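PDB 4IL7: putative uncharacterized protein from Sulfolobus turreted icosahedral virus, which probably forms part of the penton at the capsid vertices, this chain being the C-terminal domain of the A223 protein. Local coordinates for residues 94-99 with 136-141; 99-104 with 153-158; 114-119 with 132-137. The protein carries 1 engineered substitution. One frame throughout, in Å; residues are numbered along the deposited sequence. Where two conformers were deposited one is given.

Contact 1: 94-99 with 136-141; sequences PANGYL and VIAGTQ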
loop_
_atom_site.group_PDB
_atom_site.type_symbol
_atom_site.label_atom_id
_atom_site.label_comp_id
_atom_site.label_asym_id
_atom_site.label_seq_id
_atom_site.Cartn_x
_atom_site.Cartn_y
_atom_site.Cartn_z
ATOM N N PRO A 94 2.540 4.481 -10.977
ATOM C CA PRO A 94 2.913 5.102 -12.267
ATOM C C PRO A 94 4.038 4.429 -13.042
ATOM O O PRO A 94 4.202 4.717 -14.238
ATOM C CB PRO A 94 3.354 6.500 -11.839
ATOM C CG PRO A 94 3.959 6.294 -10.499
ATOM C CD PRO A 94 3.062 5.261 -9.836
ATOM N N ALA A 95 4.827 3.591 -12.387
ATOM C CA ALA A 95 6.011 3.026 -13.014
ATOM C C ALA A 95 6.310 1.644 -12.501
ATOM O O ALA A 95 5.697 1.175 -11.554
ATOM C CB ALA A 95 7.207 3.939 -12.781
ATOM N N ASN A 96 7.232 0.968 -13.165
ATOM C CA ASN A 96 7.826 -0.233 -12.625
ATOM C C ASN A 96 8.700 0.122 -11.435
ATOM O O ASN A 96 9.444 1.117 -11.464
ATOM C CB ASN A 96 8.684 -0.976 -13.664
ATOM C CG ASN A 96 7.905 -1.498 -14.867
ATOM O OD1 ASN A 96 6.682 -1.456 -14.972
ATOM N ND2 ASN A 96 8.670 -2.014 -15.808
ATOM N N GLY A 97 8.631 -0.691 -10.383
ATOM C CA GLY A 97 9.485 -0.480 -9.210
ATOM C C GLY A 97 8.954 -1.241 -8.014
ATOM O O GLY A 97 8.340 -2.285 -8.166
ATOM N N TYR A 98 9.208 -0.708 -6.818
ATOM C CA TYR A 98 8.753 -1.293 -5.573
ATOM C C TYR A 98 7.745 -0.360 -4.915
ATOM O O TYR A 98 8.044 0.792 -4.574
ATOM C CB TYR A 98 9.909 -1.560 -4.624
ATOM C CG TYR A 98 10.865 -2.543 -5.184
ATOM C CD1 TYR A 98 10.635 -3.897 -5.043
ATOM C CD2 TYR A 98 11.950 -2.115 -5.923
ATOM C CE1 TYR A 98 11.500 -4.822 -5.604
ATOM C CE2 TYR A 98 12.817 -3.012 -6.492
ATOM C CZ TYR A 98 12.591 -4.375 -6.340
ATOM O OH TYR A 98 13.459 -5.286 -6.892
ATOM N N LEU A 99 6.551 -0.881 -4.717
ATOM C CA LEU A 99 5.538 -0.222 -3.916
ATOM C C LEU A 99 5.882 -0.386 -2.448
ATOM O O LEU A 99 6.096 -1.503 -1.922
ATOM C CB LEU A 99 4.190 -0.826 -4.161
ATOM C CG LEU A 99 3.013 -0.157 -3.453
ATOM C CD1 LEU A 99 2.786 1.248 -3.963
ATOM C CD2 LEU A 99 1.747 -0.982 -3.623
ATOM N N VAL A 136 6.079 -4.130 -8.280
ATOM C CA VAL A 136 4.950 -3.802 -9.074
ATOM C C VAL A 136 5.355 -3.295 -10.488
ATOM O O VAL A 136 6.447 -2.731 -10.702
ATOM C CB VAL A 136 4.056 -2.728 -8.402
ATOM C CG1 VAL A 136 3.424 -3.288 -7.139
ATOM C CG2 VAL A 136 4.807 -1.447 -8.108
ATOM N N ILE A 137 4.460 -3.494 -11.444
ATOM C CA ILE A 137 4.664 -2.937 -12.764
ATOM C C ILE A 137 3.722 -1.734 -12.948
ATOM O O ILE A 137 2.699 -1.538 -12.256
ATOM C CB ILE A 137 4.564 -3.980 -13.892
ATOM C CG1 ILE A 137 3.121 -4.257 -14.163
ATOM C CG2 ILE A 137 5.241 -5.284 -13.459
ATOM C CD1 ILE A 137 2.946 -5.228 -15.306
ATOM N N ALA A 138 4.135 -0.875 -13.844
ATOM C CA ALA A 138 3.387 0.322 -14.195
ATOM C C ALA A 138 1.925 0.068 -14.486
ATOM O O ALA A 138 1.579 -0.881 -15.215
ATOM C CB ALA A 138 4.044 0.987 -15.378
ATOM N N GLY A 139 1.054 0.868 -13.908
ATOM C CA GLY A 139 -0.379 0.788 -14.115
ATOM C C GLY A 139 -1.100 -0.131 -13.138
ATOM O O GLY A 139 -2.326 -0.199 -13.144
ATOM N N THR A 140 -0.344 -0.800 -12.241
ATOM C CA THR A 140 -0.969 -1.575 -11.162
ATOM C C THR A 140 -1.879 -0.657 -10.356
ATOM O O THR A 140 -1.520 0.511 -10.103
ATOM C CB THR A 140 0.121 -2.210 -10.270
ATOM O OG1 THR A 140 0.885 -3.115 -11.070
ATOM C CG2 THR A 140 -0.478 -2.988 -9.106
ATOM N N GLN A 141 -3.056 -1.098 -9.968
ATOM C CA GLN A 141 -3.973 -0.344 -9.157
ATOM C C GLN A 141 -3.967 -0.827 -7.741
ATOM O O GLN A 141 -3.944 -2.016 -7.460
ATOM C CB GLN A 141 -5.351 -0.544 -9.713
ATOM C CG GLN A 141 -5.503 -0.009 -11.145
ATOM C CD GLN A 141 -5.540 1.449 -11.219
ATOM O OE1 GLN A 141 -4.669 2.046 -11.827
ATOM N NE2 GLN A 141 -6.563 2.043 -10.626
#
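Asn96 and Ala138 touch where the loop that leads into strand 97-104 meets the one that leaves strand 130-136, and here a side-chain carbonyl takes over from a backbone ladder. CG of Asn96 is anti to its carbonyl carbon and beside its backbone N (chi1 -63°), and the amide reaches across to the facing chain. OD1 of Asn96 accepts the N-H of Ala138 at 2.8 Å. The bond is almost straight, 173° at the hydrogen, and the donor lies in the plane of the carbonyl. OD1 of Asn96 also sits 3.3 Å from CA of Ile137, while CB of Ala138 packs 3.7 Å from CA of Ala95.

One step further on, Gly97 and Val136 form an antiparallel hydrogen-bonded pair, with N of Val136 2.9 Å from O of Gly97 and N of Gly97 3.0 Å from O of Val136. At the backbone angles of Gly97 a beta carbon would press against the carbonyl O of Asn96. CG1 of Val136 touches CB of Leu99 at 3.9 Å, while CG2 of Val136 lies 3.6 Å from O of Gly97 and near CB of Leu99. Ile93 touches the side chains of Leu99 and Val136.

The second loop is a type II turn from Ile137 to Thr140, with Gly139 at its third position. O of Ile137 is gripped twice by Thr140, by N and OG1, both from the same face of its plane. The whole is an antiparallel strand pair that ends in a side-chain-to-backbone bond and a beta turn, at one end of a sheet in a partial jelly-roll fold.

Contact 2: 99-104 with 153-158; sequences LIISIT and ILIYEE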
loop_
_atom_site.group_PDB
_atom_site.type_symbol
_atom_site.label_atom_id
_atom_site.label_comp_id
_atom_site.label_asym_id
_atom_site.label_seq_id
_atom_site.Cartn_x
_atom_site.Cartn_y
_atom_site.Cartn_z
ATOM N N LEU A 99 6.551 -0.881 -4.717
ATOM C CA LEU A 99 5.538 -0.222 -3.916
ATOM C C LEU A 99 5.882 -0.386 -2.448
ATOM O O LEU A 99 6.096 -1.503 -1.922
ATOM C CB LEU A 99 4.190 -0.826 -4.161
ATOM C CG LEU A 99 3.013 -0.157 -3.453
ATOM C CD1 LEU A 99 2.786 1.248 -3.963
ATOM C CD2 LEU A 99 1.747 -0.982 -3.623
ATOM N N ILE A 100 5.960 0.752 -1.761
ATOM C CA ILE A 100 6.219 0.766 -0.340
ATOM C C ILE A 100 4.990 1.265 0.402
ATOM O O ILE A 100 4.503 2.360 0.150
ATOM C CB ILE A 100 7.438 1.655 0.036
ATOM C CG1 ILE A 100 8.664 1.314 -0.797
ATOM C CG2 ILE A 100 7.697 1.590 1.517
ATOM C CD1 ILE A 100 9.192 -0.050 -0.536
ATOM N N ILE A 101 4.525 0.472 1.356
ATOM C CA ILE A 101 3.421 0.807 2.226
ATOM C C ILE A 101 3.991 0.845 3.605
ATOM O O ILE A 101 4.430 -0.187 4.148
ATOM C CB ILE A 101 2.261 -0.194 2.143
ATOM C CG1 ILE A 101 1.765 -0.389 0.675
ATOM C CG2 ILE A 101 1.120 0.300 3.026
ATOM C CD1 ILE A 101 2.204 -1.694 0.156
ATOM N N SER A 102 4.065 2.035 4.179
ATOM C CA SER A 102 4.588 2.214 5.555
ATOM C C SER A 102 3.426 2.473 6.483
ATOM O O SER A 102 2.764 3.503 6.383
ATOM C CB SER A 102 5.569 3.383 5.586
ATOM O OG SER A 102 6.071 3.579 6.883
ATOM N N ILE A 103 3.136 1.551 7.385
ATOM C CA ILE A 103 2.009 1.667 8.312
ATOM C C ILE A 103 2.576 1.872 9.683
ATOM O O ILE A 103 3.367 1.032 10.170
ATOM C CB ILE A 103 1.159 0.385 8.271
ATOM C CG1 ILE A 103 0.670 0.021 6.871
ATOM C CG2 ILE A 103 -0.012 0.555 9.236
ATOM C CD1 ILE A 103 -0.272 1.055 6.251
ATOM N N THR A 104 2.288 3.007 10.317
ATOM C CA THR A 104 2.859 3.316 11.621
ATOM C C THR A 104 1.780 3.533 12.604
ATOM O O THR A 104 0.731 4.090 12.326
ATOM C CB THR A 104 3.870 4.458 11.531
ATOM O OG1 THR A 104 3.299 5.596 11.028
ATOM C CG2 THR A 104 5.029 4.011 10.635
ATOM N N ILE A 153 -0.729 6.084 7.391
ATOM C CA ILE A 153 -0.564 5.323 6.174
ATOM C C ILE A 153 0.224 6.143 5.190
ATOM O O ILE A 153 -0.221 7.222 4.768
ATOM C CB ILE A 153 -1.949 4.984 5.598
ATOM C CG1 ILE A 153 -2.828 4.203 6.560
ATOM C CG2 ILE A 153 -1.822 4.264 4.256
ATOM C CD1 ILE A 153 -4.319 4.256 6.228
ATOM N N LEU A 154 1.375 5.634 4.739
ATOM C CA LEU A 154 2.210 6.287 3.734
ATOM C C LEU A 154 2.437 5.289 2.601
ATOM O O LEU A 154 2.848 4.162 2.882
ATOM C CB LEU A 154 3.518 6.703 4.344
ATOM C CG LEU A 154 4.573 7.277 3.378
ATOM C CD1 LEU A 154 4.105 8.602 2.839
ATOM C CD2 LEU A 154 5.923 7.344 4.058
ATOM N N ILE A 155 2.104 5.685 1.381
ATOM C CA ILE A 155 2.283 4.806 0.238
ATOM C C ILE A 155 3.097 5.582 -0.798
ATOM O O ILE A 155 2.751 6.700 -1.172
ATOM C CB ILE A 155 0.937 4.401 -0.397
ATOM C CG1 ILE A 155 0.041 3.745 0.655
ATOM C CG2 ILE A 155 1.196 3.469 -1.567
ATOM C CD1 ILE A 155 -1.333 3.344 0.164
ATOM N N TYR A 156 4.202 4.999 -1.242
ATOM C CA TYR A 156 5.010 5.613 -2.272
ATOM C C TYR A 156 5.670 4.491 -3.072
ATOM O O TYR A 156 5.593 3.341 -2.713
ATOM C CB TYR A 156 6.121 6.517 -1.649
ATOM C CG TYR A 156 7.126 5.893 -0.732
ATOM C CD1 TYR A 156 6.886 5.733 0.603
ATOM C CD2 TYR A 156 8.373 5.488 -1.216
ATOM C CE1 TYR A 156 7.821 5.172 1.445
ATOM C CE2 TYR A 156 9.329 4.964 -0.363
ATOM C CZ TYR A 156 9.090 4.816 0.965
ATOM O OH TYR A 156 10.038 4.274 1.808
ATOM N N GLU A 157 6.273 4.834 -4.204
ATOM C CA GLU A 157 6.966 3.856 -5.062
ATOM C C GLU A 157 8.409 4.263 -5.277
ATOM O O GLU A 157 8.711 5.397 -5.652
ATOM C CB GLU A 157 6.300 3.756 -6.418
ATOM C CG GLU A 157 6.883 2.656 -7.266
ATOM C CD GLU A 157 6.340 2.512 -8.653
ATOM O OE1 GLU A 157 5.700 3.432 -9.202
ATOM O OE2 GLU A 157 6.549 1.369 -9.142
ATOM N N GLU A 158 9.307 3.296 -5.053
ATOM C CA GLU A 158 10.722 3.416 -5.355
ATOM C C GLU A 158 10.860 3.071 -6.832
ATOM O O GLU A 158 10.507 1.965 -7.232
ATOM C CB GLU A 158 11.551 2.410 -4.538
ATOM C CG GLU A 158 11.480 2.498 -3.019
ATOM C CD GLU A 158 12.567 1.694 -2.291
ATOM O OE1 GLU A 158 12.368 1.387 -1.078
ATOM O OE2 GLU A 158 13.613 1.383 -2.906
#
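Ile100 and Tyr156 face each other across two central strands of one sheet in this partial jelly roll, and they illustrate how a cross-strand pair packs side by side. The residues are a hydrogen-bonded pair of an antiparallel ladder, and Ser102 with Leu154 is the next such pair. N of Ile100 donates to O of Tyr156 at 2.8 Å, and O of Ile100 accepts N of Tyr156 in return.

On the face carrying Ile100 and Tyr156, the tyrosine takes the crowded position: its CG sits between the backbone N and the carbonyl carbon (chi1 60°). One face of the ring lies over Ile100, a CH-pi contact in which CB of Ile100 is 3.8 Å from the Tyr156 ring centroid and 14° off its normal. The two branches of the isoleucine share out the rim: CG2 of Ile100 rests 3.6 Å from CZ of Tyr156 and CG1 of Ile100 3.7 Å from CE2 of Tyr156. Ser102 and Leu154 continue this face more modestly, CB to CB at 4.1 Å. Leu78 and Asn76 of strand 76-83 touch Leu154 and Tyr156 respectively.

The other face carries Leu99, Ile101, Ile103, Ile153 and Ile155, with Glu157 at one end, and turns inward, where Met145 of the facing sheet touches Ile101 and Ile155, and Ile142 touches Ile155. Ile101 holds an unusual second torsion, chi2 106°, away from the staggered values, which sends CD1 to the side of Ile134 rather than to Ile155. Its CG2 meets CG1 of Ile155 loosely. Leu99 crosses Ile155 at a slant, CD1 of Leu99 3.6 Å from CG2 of Ile155.

Contact 3: 114-119 with 132-137; sequences ITLTIG and NKIPVI
The backbones that carry Leu116 and Ile134 run nearly parallel, strands 114-118 and 132-136 having directions 11° apart and axes 10.3 Å from each other. That spacing, too wide for backbone pairing, is the mark of a beta sandwich: the two strands belong to the two facing sheets of the partial jelly roll, and they meet through side chains. The gap narrows along the pair, and CA of Ile118 lies 7.8 Å from CA of Ile137.

Leu116 is the central side chain. Its CG is anti to the carbonyl carbon and CD1 continues in an extended chain (chi2 -178°), so that this methyl reaches across the interior. CD1 of Leu116 lies 4.0 Å from CG2 of Ile134, the two side chains meeting tip to tip, and equally far from CG1 of Val136, the Val136 side chain lying at about a right angle to that of Leu116. Ile114 takes a different path: the side chains of Ile114 and Ile134 slide past each other in opposite directions, CG2 of Ile114 lying 4.2 Å from CD1 of Ile134. Ile142 of strand 141-147 touches both Ile114 and Leu116, and Ile101, from the same sheet as Ile134, packs against both Ile134 and Ile114.

At the far end the contact moves from the buried interior to a more exposed margin. Thr140 touches both Leu116 and Ile118. CG1 of Ile118 is anti to its backbone N, and its side chain crosses Ile137 at about a right angle. CD1 of Ile118 rests 3.6 Å from CG1 of Ile137, and CG1 of Ile118 is 3.7 Å from CD1 of Ile137.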
loop_
_atom_site.group_PDB
_atom_site.type_symbol
_atom_site.label_atom_id
_atom_site.label_comp_id
_atom_site.label_asym_id
_atom_site.label_seq_id
_atom_site.Cartn_x
_atom_site.Cartn_y
_atom_site.Cartn_z
ATOM N N ILE A 114 -3.781 -5.411 1.878
ATOM C CA ILE A 114 -3.902 -4.558 0.680
ATOM C C ILE A 114 -4.186 -5.435 -0.503
ATOM O O ILE A 114 -3.672 -6.524 -0.634
ATOM C CB ILE A 114 -2.641 -3.654 0.460
ATOM C CG1 ILE A 114 -2.845 -2.574 -0.589
ATOM C CG2 ILE A 114 -1.414 -4.495 0.235
ATOM C CD1 ILE A 114 -1.703 -1.533 -0.649
ATOM N N THR A 115 -4.991 -4.907 -1.450
ATOM C CA THR A 115 -5.299 -5.569 -2.691
ATOM C C THR A 115 -4.834 -4.769 -3.852
ATOM O O THR A 115 -5.089 -3.536 -3.909
ATOM C CB THR A 115 -6.796 -5.807 -2.832
ATOM O OG1 THR A 115 -7.267 -6.550 -1.713
ATOM C CG2 THR A 115 -7.167 -6.560 -4.103
ATOM N N LEU A 116 -4.124 -5.370 -4.775
ATOM C CA LEU A 116 -3.613 -4.789 -5.991
ATOM C C LEU A 116 -4.168 -5.464 -7.203
ATOM O O LEU A 116 -4.365 -6.708 -7.176
ATOM C CB LEU A 116 -2.096 -4.899 -6.081
ATOM C CG LEU A 116 -1.266 -4.366 -4.908
ATOM C CD1 LEU A 116 0.221 -4.488 -5.144
ATOM C CD2 LEU A 116 -1.587 -2.925 -4.587
ATOM N N THR A 117 -4.369 -4.778 -8.300
ATOM C CA THR A 117 -4.798 -5.373 -9.543
ATOM C C THR A 117 -3.912 -4.924 -10.663
ATOM O O THR A 117 -3.581 -3.744 -10.749
ATOM C CB THR A 117 -6.271 -5.091 -9.796
ATOM O OG1 THR A 117 -6.482 -3.710 -10.180
ATOM C CG2 THR A 117 -7.134 -5.429 -8.697
ATOM N N ILE A 118 -3.523 -5.823 -11.556
ATOM C CA ILE A 118 -2.737 -5.473 -12.722
ATOM C C ILE A 118 -3.336 -6.295 -13.841
ATOM O O ILE A 118 -3.382 -7.542 -13.786
ATOM C CB ILE A 118 -1.222 -5.724 -12.520
ATOM C CG1 ILE A 118 -0.431 -5.447 -13.792
ATOM C CG2 ILE A 118 -0.866 -7.119 -12.023
ATOM C CD1 ILE A 118 -0.466 -3.998 -14.269
ATOM N N GLY A 119 -3.854 -5.669 -14.872
ATOM C CA GLY A 119 -4.465 -6.393 -15.966
ATOM C C GLY A 119 -5.595 -7.268 -15.441
ATOM O O GLY A 119 -6.488 -6.822 -14.773
ATOM N N ASN A 132 6.380 -2.289 4.134
ATOM C CA ASN A 132 5.894 -3.442 3.368
ATOM C C ASN A 132 6.286 -3.146 1.936
ATOM O O ASN A 132 5.921 -2.099 1.413
ATOM C CB ASN A 132 4.386 -3.583 3.484
ATOM C CG ASN A 132 3.915 -3.779 4.881
ATOM O OD1 ASN A 132 3.696 -4.878 5.345
ATOM N ND2 ASN A 132 3.720 -2.681 5.624
ATOM N N LYS A 133 7.042 -3.979 1.275
ATOM C CA LYS A 133 7.638 -3.707 -0.048
ATOM C C LYS A 133 7.133 -4.796 -1.010
ATOM O O LYS A 133 7.337 -6.008 -0.773
ATOM C CB LYS A 133 9.158 -3.779 0.117
ATOM C CG LYS A 133 9.961 -3.500 -1.118
ATOM C CD LYS A 133 11.424 -3.266 -0.722
ATOM C CE LYS A 133 12.276 -2.987 -1.938
ATOM N NZ LYS A 133 13.677 -2.757 -1.481
ATOM N N ILE A 134 6.549 -4.350 -2.118
ATOM C CA ILE A 134 5.947 -5.202 -3.130
ATOM C C ILE A 134 6.397 -4.764 -4.519
ATOM O O ILE A 134 6.170 -3.659 -4.941
ATOM C CB ILE A 134 4.397 -5.130 -3.070
ATOM C CG1 ILE A 134 3.875 -5.423 -1.643
ATOM C CG2 ILE A 134 3.774 -6.059 -4.083
ATOM C CD1 ILE A 134 2.363 -5.159 -1.440
ATOM N N PRO A 135 7.088 -5.652 -5.262
ATOM C CA PRO A 135 7.381 -5.360 -6.662
ATOM C C PRO A 135 6.124 -5.168 -7.473
ATOM O O PRO A 135 5.204 -5.964 -7.358
ATOM C CB PRO A 135 8.138 -6.619 -7.127
ATOM C CG PRO A 135 8.559 -7.298 -5.889
ATOM C CD PRO A 135 7.564 -6.973 -4.845
ATOM N N VAL A 136 6.079 -4.130 -8.280
ATOM C CA VAL A 136 4.950 -3.802 -9.074
ATOM C C VAL A 136 5.355 -3.295 -10.488
ATOM O O VAL A 136 6.447 -2.731 -10.702
ATOM C CB VAL A 136 4.056 -2.728 -8.402
ATOM C CG1 VAL A 136 3.424 -3.288 -7.139
ATOM C CG2 VAL A 136 4.807 -1.447 -8.108
ATOM N N ILE A 137 4.460 -3.494 -11.444
ATOM C CA ILE A 137 4.664 -2.937 -12.764
ATOM C C ILE A 137 3.722 -1.734 -12.948
ATOM O O ILE A 137 2.699 -1.538 -12.256
ATOM C CB ILE A 137 4.564 -3.980 -13.892
ATOM C CG1 ILE A 137 3.121 -4.257 -14.163
ATOM C CG2 ILE A 137 5.241 -5.284 -13.459
ATOM C CD1 ILE A 137 2.946 -5.228 -15.306
#

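How the contacts relate
From the N terminus, strand 97-104 supplies the first segments of contacts 1 and 2, which share Leu99. Contact 1 closes a loop on 136-141 and contact 2 a longer one on 153-158; because their segments alternate along the chain, the two cross. Contact 3, between 114-119 and 132-137, is nested within the loop of contact 2 and runs into contact 1 at its later end, where Val136 and Ile137 serve both. Contacts 1 and 2 join strand 97-104 to its two neighbours in one sheet, 130-136 and 150-158; contact 1 continues the pairing in which N of Leu99 probably bonds to O of Ile134. Contact 3 ties that sheet to the facing one.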